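Local coordinates for protein 3-dehydroquinate dehydratase (Zymomonas mobilis subsp. mobilis, PDB 6SMF) that catalyses the dehydration of 3-dehydroquinate to 3-dehydroshikimate in the shikimate pathway, probably as a trans elimination through an enolate intermediate, at residues P8-N14 and A75-N81; Y93-R97 and Y122-A127; Q44-V50 and L143-A147. All coordinates share one frame; numbering follows the deposited sequence.

Contact 1: residues P8-N14 and A75-N81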
loop_
_atom_site.group_PDB
_atom_site.type_symbol
_atom_site.label_atom_id
_atom_site.label_comp_id
_atom_site.label_asym_id
_atom_site.label_seq_id
_atom_site.Cartn_x
_atom_site.Cartn_y
_atom_site.Cartn_z
ATOM N N PRO A 8 31.936 8.901 35.058
ATOM C CA PRO A 8 31.292 8.913 33.755
ATOM C C PRO A 8 29.915 9.566 33.906
ATOM O O PRO A 8 29.266 9.302 34.882
ATOM C CB PRO A 8 31.149 7.428 33.361
ATOM C CG PRO A 8 32.114 6.671 34.240
ATOM C CD PRO A 8 32.457 7.573 35.407
ATOM N N THR A 9 29.521 10.432 32.974
ATOM C CA THR A 9 28.184 11.073 33.012
ATOM C C THR A 9 27.270 10.384 31.977
ATOM O O THR A 9 27.718 10.049 30.862
ATOM C CB THR A 9 28.292 12.604 32.944
ATOM O OG1 THR A 9 28.013 12.992 31.597
ATOM C CG2 THR A 9 29.616 13.157 33.444
ATOM N N ILE A 10 26.033 10.092 32.363
ATOM C CA ILE A 10 25.036 9.453 31.460
ATOM C C ILE A 10 23.829 10.375 31.356
ATOM O O ILE A 10 23.148 10.549 32.377
ATOM C CB ILE A 10 24.661 8.057 31.972
ATOM C CG1 ILE A 10 25.804 7.059 31.820
ATOM C CG2 ILE A 10 23.431 7.547 31.271
ATOM C CD1 ILE A 10 25.579 5.801 32.638
ATOM N N PHE A 11 23.589 10.942 30.176
ATOM C CA PHE A 11 22.379 11.730 29.858
ATOM C C PHE A 11 21.168 10.782 29.816
ATOM O O PHE A 11 21.238 9.636 29.291
ATOM C CB PHE A 11 22.561 12.453 28.527
ATOM C CG PHE A 11 23.362 13.724 28.617
ATOM C CD1 PHE A 11 24.636 13.717 29.142
ATOM C CD2 PHE A 11 22.839 14.929 28.165
ATOM C CE1 PHE A 11 25.354 14.895 29.249
ATOM C CE2 PHE A 11 23.578 16.098 28.229
ATOM C CZ PHE A 11 24.817 16.078 28.805
ATOM N N ILE A 12 20.079 11.237 30.428
ATOM C CA ILE A 12 18.765 10.556 30.396
ATOM C C ILE A 12 17.779 11.609 29.919
ATOM O O ILE A 12 17.561 12.591 30.666
ATOM C CB ILE A 12 18.407 9.993 31.769
ATOM C CG1 ILE A 12 19.510 9.069 32.298
ATOM C CG2 ILE A 12 17.054 9.307 31.715
ATOM C CD1 ILE A 12 19.197 8.424 33.641
ATOM N N LEU A 13 17.277 11.428 28.700
ATOM C CA LEU A 13 16.512 12.460 27.981
ATOM C C LEU A 13 15.080 11.971 27.773
ATOM O O LEU A 13 14.902 10.903 27.181
ATOM C CB LEU A 13 17.219 12.743 26.658
ATOM C CG LEU A 13 18.656 13.228 26.756
ATOM C CD1 LEU A 13 19.253 13.430 25.364
ATOM C CD2 LEU A 13 18.738 14.512 27.555
ATOM N N ASN A 14 14.118 12.758 28.246
ATOM C CA ASN A 14 12.671 12.451 28.205
ATOM C C ASN A 14 11.996 13.442 27.254
ATOM O O ASN A 14 12.233 14.655 27.347
ATOM C CB ASN A 14 12.069 12.392 29.613
ATOM C CG ASN A 14 12.597 11.218 30.421
ATOM O OD1 ASN A 14 12.434 10.075 30.018
ATOM N ND2 ASN A 14 13.263 11.475 31.540
ATOM N N ALA A 75 30.092 12.297 27.114
ATOM C CA ALA A 75 29.211 11.437 27.943
ATOM C C ALA A 75 29.416 9.972 27.551
ATOM O O ALA A 75 29.743 9.684 26.368
ATOM C CB ALA A 75 27.768 11.837 27.783
ATOM N N LYS A 76 29.218 9.077 28.513
ATOM C CA LYS A 76 29.464 7.625 28.338
ATOM C C LYS A 76 28.312 6.997 27.548
ATOM O O LYS A 76 28.580 6.027 26.805
ATOM C CB LYS A 76 29.554 6.905 29.679
ATOM C CG LYS A 76 29.957 5.451 29.521
ATOM C CD LYS A 76 30.106 4.712 30.794
ATOM C CE LYS A 76 31.321 3.793 30.827
ATOM N NZ LYS A 76 31.049 2.536 30.103
ATOM N N ALA A 77 27.090 7.498 27.765
ATOM C CA ALA A 77 25.837 6.958 27.163
ATOM C C ALA A 77 24.689 7.974 27.225
ATOM O O ALA A 77 24.782 8.962 27.984
ATOM C CB ALA A 77 25.444 5.685 27.858
ATOM N N VAL A 78 23.675 7.776 26.383
ATOM C CA VAL A 78 22.358 8.476 26.455
ATOM C C VAL A 78 21.267 7.417 26.580
ATOM O O VAL A 78 21.243 6.443 25.812
ATOM C CB VAL A 78 22.077 9.372 25.245
ATOM C CG1 VAL A 78 20.700 10.014 25.325
ATOM C CG2 VAL A 78 23.145 10.431 25.093
ATOM N N ILE A 79 20.409 7.604 27.563
ATOM C CA ILE A 79 19.154 6.837 27.694
ATOM C C ILE A 79 18.094 7.792 27.173
ATOM O O ILE A 79 18.041 8.919 27.686
ATOM C CB ILE A 79 18.941 6.425 29.150
ATOM C CG1 ILE A 79 20.017 5.439 29.635
ATOM C CG2 ILE A 79 17.543 5.892 29.337
ATOM C CD1 ILE A 79 20.095 5.285 31.178
ATOM N N LEU A 80 17.368 7.393 26.129
ATOM C CA LEU A 80 16.453 8.296 25.392
ATOM C C LEU A 80 15.065 7.673 25.336
ATOM O O LEU A 80 14.928 6.566 24.823
ATOM C CB LEU A 80 16.989 8.533 23.977
ATOM C CG LEU A 80 16.091 9.387 23.093
ATOM C CD1 LEU A 80 15.846 10.761 23.734
ATOM C CD2 LEU A 80 16.703 9.510 21.698
ATOM N N ASN A 81 14.098 8.374 25.909
ATOM C CA ASN A 81 12.651 8.128 25.743
ATOM C C ASN A 81 12.100 9.337 24.985
ATOM O O ASN A 81 11.786 10.335 25.616
ATOM C CB ASN A 81 11.989 7.895 27.101
ATOM C CG ASN A 81 10.569 7.463 26.894
ATOM O OD1 ASN A 81 10.070 7.653 25.796
ATOM N ND2 ASN A 81 9.929 6.898 27.908
#
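Strands 9-14 and 77-81 run parallel, their axes 4.6 Å apart at closest approach and their directions 12° apart, with F11 level with V78, I12 with I79, L13 with L80 and N14 with N81. F11, I79 and L13 carry the bonding: I79 N gives to F11 O at 2.8 Å, L13 N to I79 O at 2.8 Å, and N81 N to L13 O at 2.9 Å. Toward the N-terminal end the pairing slackens, F11 N making a weak bond to A77 O, while K76 N still reaches T9 O. On one face the methyl I79 CD1 sits between its neighbours, 4.0 Å from both I10 CG2 and I12 CG1; a chi1 of -65°, with CG1 opposite the carbonyl carbon, and an extended chi2 carry it there. On the other face L13 CD1 meets V78 CG1 at 3.7 Å, L80 CD1 curls back onto L13 CB, and F11 brings CD1 of its ring to A75 CB at 3.9 Å. At the C-terminal ends the amides of N14 and N81 stand 67° apart, and N14 OD1 and N81 ND2 both hydrogen-bond to the hydroxyl of Y139. N81, a predicted substrate-binding residue, also has ND2 hydrogen-bonded to a citrate, probably from the crystallisation liquor, and OD1 on A83 N. Strand 51-56 bonds to the far edge of 9-14; helix 60-72 covers the F11, L13 and V78 face, and helix 136-147 the I10, I12 and I79 face.

Contact 2: residues Y93-R97 and Y122-A127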
loop_
_atom_site.group_PDB
_atom_site.type_symbol
_atom_site.label_atom_id
_atom_site.label_comp_id
_atom_site.label_asym_id
_atom_site.label_seq_id
_atom_site.Cartn_x
_atom_site.Cartn_y
_atom_site.Cartn_z
ATOM N N TYR A 93 16.730 10.387 14.591
ATOM C CA TYR A 93 17.393 9.190 14.021
ATOM C C TYR A 93 18.786 9.633 13.548
ATOM O O TYR A 93 19.770 8.956 13.850
ATOM C CB TYR A 93 16.507 8.565 12.938
ATOM C CG TYR A 93 17.221 7.681 11.956
ATOM C CD1 TYR A 93 17.368 6.327 12.161
ATOM C CD2 TYR A 93 17.748 8.212 10.795
ATOM C CE1 TYR A 93 18.042 5.516 11.248
ATOM C CE2 TYR A 93 18.409 7.429 9.878
ATOM C CZ TYR A 93 18.566 6.078 10.087
ATOM O OH TYR A 93 19.275 5.447 9.088
ATOM N N ASP A 94 18.861 10.761 12.845
ATOM C CA ASP A 94 20.126 11.259 12.246
ATOM C C ASP A 94 21.075 11.720 13.363
ATOM O O ASP A 94 22.304 11.421 13.243
ATOM C CB ASP A 94 19.833 12.369 11.244
ATOM C CG ASP A 94 19.594 11.839 9.855
ATOM O OD1 ASP A 94 20.028 10.689 9.576
ATOM O OD2 ASP A 94 19.080 12.602 9.038
ATOM N N ALA A 95 20.545 12.394 14.392
ATOM C CA ALA A 95 21.339 12.832 15.564
ATOM C C ALA A 95 22.027 11.624 16.208
ATOM O O ALA A 95 23.245 11.650 16.341
ATOM C CB ALA A 95 20.474 13.556 16.553
ATOM N N ILE A 96 21.286 10.567 16.504
ATOM C CA ILE A 96 21.833 9.314 17.100
ATOM C C ILE A 96 22.915 8.746 16.185
ATOM O O ILE A 96 24.029 8.478 16.661
ATOM C CB ILE A 96 20.728 8.302 17.356
ATOM C CG1 ILE A 96 19.732 8.827 18.372
ATOM C CG2 ILE A 96 21.321 6.983 17.782
ATOM C CD1 ILE A 96 18.387 8.141 18.266
ATOM N N ARG A 97 22.628 8.644 14.898
ATOM C CA ARG A 97 23.621 8.094 13.958
ATOM C C ARG A 97 24.870 8.982 13.835
ATOM O O ARG A 97 25.975 8.406 13.665
ATOM C CB ARG A 97 22.927 7.806 12.645
ATOM C CG ARG A 97 22.192 6.481 12.739
ATOM C CD ARG A 97 21.697 5.977 11.413
ATOM N NE ARG A 97 22.674 5.141 10.706
ATOM C CZ ARG A 97 23.094 5.353 9.462
ATOM N NH1 ARG A 97 22.641 6.385 8.772
ATOM N NH2 ARG A 97 24.026 4.578 8.934
ATOM N N TYR A 122 11.930 5.428 14.894
ATOM C CA TYR A 122 13.113 6.080 14.286
ATOM C C TYR A 122 14.262 5.992 15.303
ATOM O O TYR A 122 15.383 5.691 14.917
ATOM C CB TYR A 122 12.798 7.495 13.841
ATOM C CG TYR A 122 12.080 7.587 12.524
ATOM C CD1 TYR A 122 12.675 7.203 11.339
ATOM C CD2 TYR A 122 10.767 8.039 12.465
ATOM C CE1 TYR A 122 12.022 7.336 10.115
ATOM C CE2 TYR A 122 10.086 8.111 11.267
ATOM C CZ TYR A 122 10.712 7.778 10.088
ATOM O OH TYR A 122 10.017 7.936 8.915
ATOM N N VAL A 123 13.989 6.095 16.592
ATOM C CA VAL A 123 15.076 5.928 17.608
ATOM C C VAL A 123 15.664 4.523 17.532
ATOM O O VAL A 123 16.912 4.392 17.409
ATOM C CB VAL A 123 14.562 6.204 19.014
ATOM C CG1 VAL A 123 15.596 5.800 20.032
ATOM C CG2 VAL A 123 14.163 7.661 19.173
ATOM N N GLY A 124 14.797 3.519 17.597
ATOM C CA GLY A 124 15.194 2.102 17.555
ATOM C C GLY A 124 15.990 1.756 16.311
ATOM O O GLY A 124 16.825 0.851 16.378
ATOM N N GLU A 125 15.716 2.421 15.193
ATOM C CA GLU A 125 16.426 2.138 13.926
ATOM C C GLU A 125 17.887 2.621 14.015
ATOM O O GLU A 125 18.684 2.163 13.223
ATOM C CB GLU A 125 15.692 2.802 12.765
ATOM C CG GLU A 125 14.427 2.063 12.424
ATOM C CD GLU A 125 13.616 2.631 11.287
ATOM O OE1 GLU A 125 14.237 3.144 10.309
ATOM O OE2 GLU A 125 12.374 2.533 11.376
ATOM N N ALA A 126 18.217 3.509 14.951
ATOM C CA ALA A 126 19.546 4.163 15.025
ATOM C C ALA A 126 20.284 3.807 16.320
ATOM O O ALA A 126 21.507 3.928 16.336
ATOM C CB ALA A 126 19.366 5.632 14.935
ATOM N N ALA A 127 19.551 3.366 17.345
ATOM C CA ALA A 127 20.076 3.140 18.689
ATOM C C ALA A 127 20.798 1.804 18.756
ATOM O O ALA A 127 20.689 0.985 17.849
ATOM C CB ALA A 127 18.960 3.202 19.693
#
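V123, which receives the end of I96, has its carbonyl oxygen gripped twice at the end of the short helix 122-126: A127 N lies 2.8 Å and A126 N 2.9 Å from V123 O. That helix, weakly bonded, packs beside helix 90-98 in the flavodoxin-like fold of type II dehydroquinases. Each helix belongs to a beta-alpha-beta crossover, one between strands 77-81 and 103-107, the other between 103-107 and 129-132. Their axes approach to 8.5 Å and run 20° apart, and the space between is filled by Y93, I96 and A126. Y93 has CG opposite its backbone N (chi1 159°), which swings the ring over to the short helix and turns its edge to the Y122 carbonyl: Y122 O lies near the ring plane, 3.5 Å from Y93 CD1. CE1 of the same ring rests on E125 CB at 3.9 Å, whereas the carboxylate of E125 turns elsewhere, to a salt bridge with K120. I96 uses two branches, CD1 going to the CA and CG1 of V123, and CG2 lying 3.4 Å from A126 O. Several polar groups reach other chains. Y93 OH hydrogen-bonds to E115 of a second subunit, D94 forms a salt bridge with R118 of that subunit, and N110 ND2 of a third subunit bonds to G124 O and A127 O. D94 and R118 are both predicted to bind substrate, consistent with an active site shared between subunits. At the centre of the packing one methyl is held from several directions: A126 CB lies 3.5 Å from Y93 CD1, with I96 CG2 close by and R97 CG at 3.7 Å.

Contact 3: residues Q44-V50 and L143-A147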
loop_
_atom_site.group_PDB
_atom_site.type_symbol
_atom_site.label_atom_id
_atom_site.label_comp_id
_atom_site.label_asym_id
_atom_site.label_seq_id
_atom_site.Cartn_x
_atom_site.Cartn_y
_atom_site.Cartn_z
ATOM N N GLN A 44 20.260 5.101 42.147
ATOM C CA GLN A 44 20.828 3.924 41.450
ATOM C C GLN A 44 22.225 4.317 40.963
ATOM O O GLN A 44 23.172 3.469 41.046
ATOM C CB GLN A 44 19.888 3.522 40.317
ATOM C CG GLN A 44 20.092 2.109 39.808
ATOM C CD GLN A 44 19.405 1.942 38.476
ATOM O OE1 GLN A 44 18.388 2.581 38.180
ATOM N NE2 GLN A 44 19.991 1.089 37.655
ATOM N N ALA A 45 22.340 5.579 40.520
ATOM C CA ALA A 45 23.564 6.183 39.944
ATOM C C ALA A 45 24.646 6.260 41.018
ATOM O O ALA A 45 25.807 6.043 40.673
ATOM C CB ALA A 45 23.252 7.537 39.323
ATOM N N GLU A 46 24.278 6.555 42.261
ATOM C CA GLU A 46 25.204 6.507 43.424
ATOM C C GLU A 46 25.714 5.064 43.573
ATOM O O GLU A 46 26.931 4.886 43.546
ATOM C CB GLU A 46 24.498 7.031 44.677
ATOM C CG GLU A 46 25.215 8.159 45.402
ATOM C CD GLU A 46 24.317 8.829 46.439
ATOM O OE1 GLU A 46 23.211 9.258 46.027
ATOM O OE2 GLU A 46 24.704 8.907 47.652
ATOM N N LYS A 47 24.823 4.055 43.641
ATOM C CA LYS A 47 25.226 2.623 43.779
ATOM C C LYS A 47 26.186 2.227 42.638
ATOM O O LYS A 47 26.983 1.300 42.856
ATOM C CB LYS A 47 23.997 1.707 43.820
ATOM N N LEU A 48 26.123 2.898 41.472
ATOM C CA LEU A 48 26.799 2.456 40.212
ATOM C C LEU A 48 28.060 3.292 39.928
ATOM O O LEU A 48 28.840 2.919 39.023
ATOM C CB LEU A 48 25.812 2.570 39.043
ATOM C CG LEU A 48 24.786 1.449 38.923
ATOM C CD1 LEU A 48 23.853 1.685 37.730
ATOM C CD2 LEU A 48 25.484 0.104 38.780
ATOM N N ASP A 49 28.206 4.402 40.638
ATOM C CA ASP A 49 29.365 5.318 40.559
ATOM C C ASP A 49 29.401 6.058 39.221
ATOM O O ASP A 49 30.478 6.164 38.583
ATOM C CB ASP A 49 30.663 4.593 40.873
ATOM C CG ASP A 49 31.523 5.537 41.701
ATOM O OD1 ASP A 49 31.680 6.732 41.291
ATOM O OD2 ASP A 49 31.916 5.124 42.781
ATOM N N VAL A 50 28.249 6.609 38.833
ATOM C CA VAL A 50 28.109 7.426 37.594
ATOM C C VAL A 50 27.257 8.642 37.946
ATOM O O VAL A 50 26.461 8.528 38.899
ATOM C CB VAL A 50 27.502 6.590 36.454
ATOM C CG1 VAL A 50 28.257 5.283 36.243
ATOM C CG2 VAL A 50 26.038 6.285 36.669
ATOM N N LEU A 143 19.964 1.984 32.823
ATOM C CA LEU A 143 21.077 2.627 33.560
ATOM C C LEU A 143 22.133 1.565 33.936
ATOM O O LEU A 143 23.344 1.905 33.821
ATOM C CB LEU A 143 20.537 3.417 34.757
ATOM C CG LEU A 143 21.594 4.173 35.575
ATOM C CD1 LEU A 143 22.551 5.000 34.711
ATOM C CD2 LEU A 143 20.935 5.064 36.621
ATOM N N ASP A 144 21.731 0.337 34.334
ATOM C CA ASP A 144 22.683 -0.784 34.617
ATOM C C ASP A 144 23.446 -1.096 33.314
ATOM O O ASP A 144 24.661 -1.164 33.330
ATOM C CB ASP A 144 22.012 -2.075 35.120
ATOM C CG ASP A 144 21.655 -2.184 36.603
ATOM O OD1 ASP A 144 22.514 -1.905 37.480
ATOM O OD2 ASP A 144 20.516 -2.619 36.886
ATOM N N ALA A 145 22.736 -1.267 32.205
ATOM C CA ALA A 145 23.351 -1.697 30.926
ATOM C C ALA A 145 24.366 -0.625 30.456
ATOM O O ALA A 145 25.461 -0.993 29.905
ATOM C CB ALA A 145 22.241 -1.929 29.945
ATOM N N ALA A 146 23.965 0.645 30.658
ATOM C CA ALA A 146 24.666 1.885 30.259
ATOM C C ALA A 146 25.954 2.048 31.066
ATOM O O ALA A 146 26.970 2.498 30.493
ATOM C CB ALA A 146 23.725 3.043 30.456
ATOM N N ALA A 147 25.910 1.729 32.362
ATOM C CA ALA A 147 27.090 1.735 33.249
ATOM C C ALA A 147 28.106 0.687 32.766
ATOM O O ALA A 147 29.310 1.000 32.848
ATOM C CB ALA A 147 26.669 1.492 34.683
#
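L143 pushes its side chain from helix 136-147 into the angle between Q44, A45, L48 and V50: Q44 and A45 share its CD2, L48 meets CG and V50 meets CD1. With chi1 at -178° its CG stands opposite the backbone N, sending CD2 to Q44 and A45 and CD1 to V50 and the sheet. Q44 comes to meet it from the opposing direction: chi1 of -161° and an extended chain beyond CG lay the amide along the leucine, with Q44 NE2 3.8 Å from L143 CB and Q44 OE1 3.9 Å from L143 CD2. The amide is not left to apolar company, because NE2 hydrogen-bonds to the backbone oxygen of S140, one turn earlier on helix 136-147. A45 CB lies 4.3 Å from L143 CD2. L48 extends CD1 across the gap to two partners, L143 CG at 4.0 Å and A147 CB at 4.2 Å. D49 leaves helical geometry with a positive phi, and with D49 N and V50 N bonding back into the last turn, V50 N to A45 O, this makes a Schellman motif. The reversal brings V50 round to the same side as L48, where V50 CG2 touches L143 CD1 at 4.2 Å. L48 CD1 and V50 CG1 both approach the methyl of A147. The helix axes stay 10.8 Å apart and run 28° from parallel, so side chains rather than backbones fill the interface. Beneath them I10 and V52 of the sheet receive L143. Two helices lying side by side and roughly parallel on one face of a parallel sheet are characteristic of the three-layer alpha/beta/alpha sandwich of the flavodoxin-like fold.

Overall arrangement
Contact 1 is the buried centre of the chain, two strands joined by backbone hydrogen bonds; contacts 2 and 3 are partly buried helix pairs on opposite faces of the sheet, held by apolar side chains, and do not touch each other. L80 of contact 1 packs against I96 and V123 of contact 2, while I10 and I79 pack against L143 of contact 3. Contact 2 follows contact 1 along the chain, whereas the segments of contacts 1 and 3 alternate. Polar chemistry differs with place: N81 lies at the strand end near the predicted catalytic H107, contact 2 sends several polar groups, including Y93 OH and D94, to other subunits, and Q44 of contact 3 bonds within its own chain.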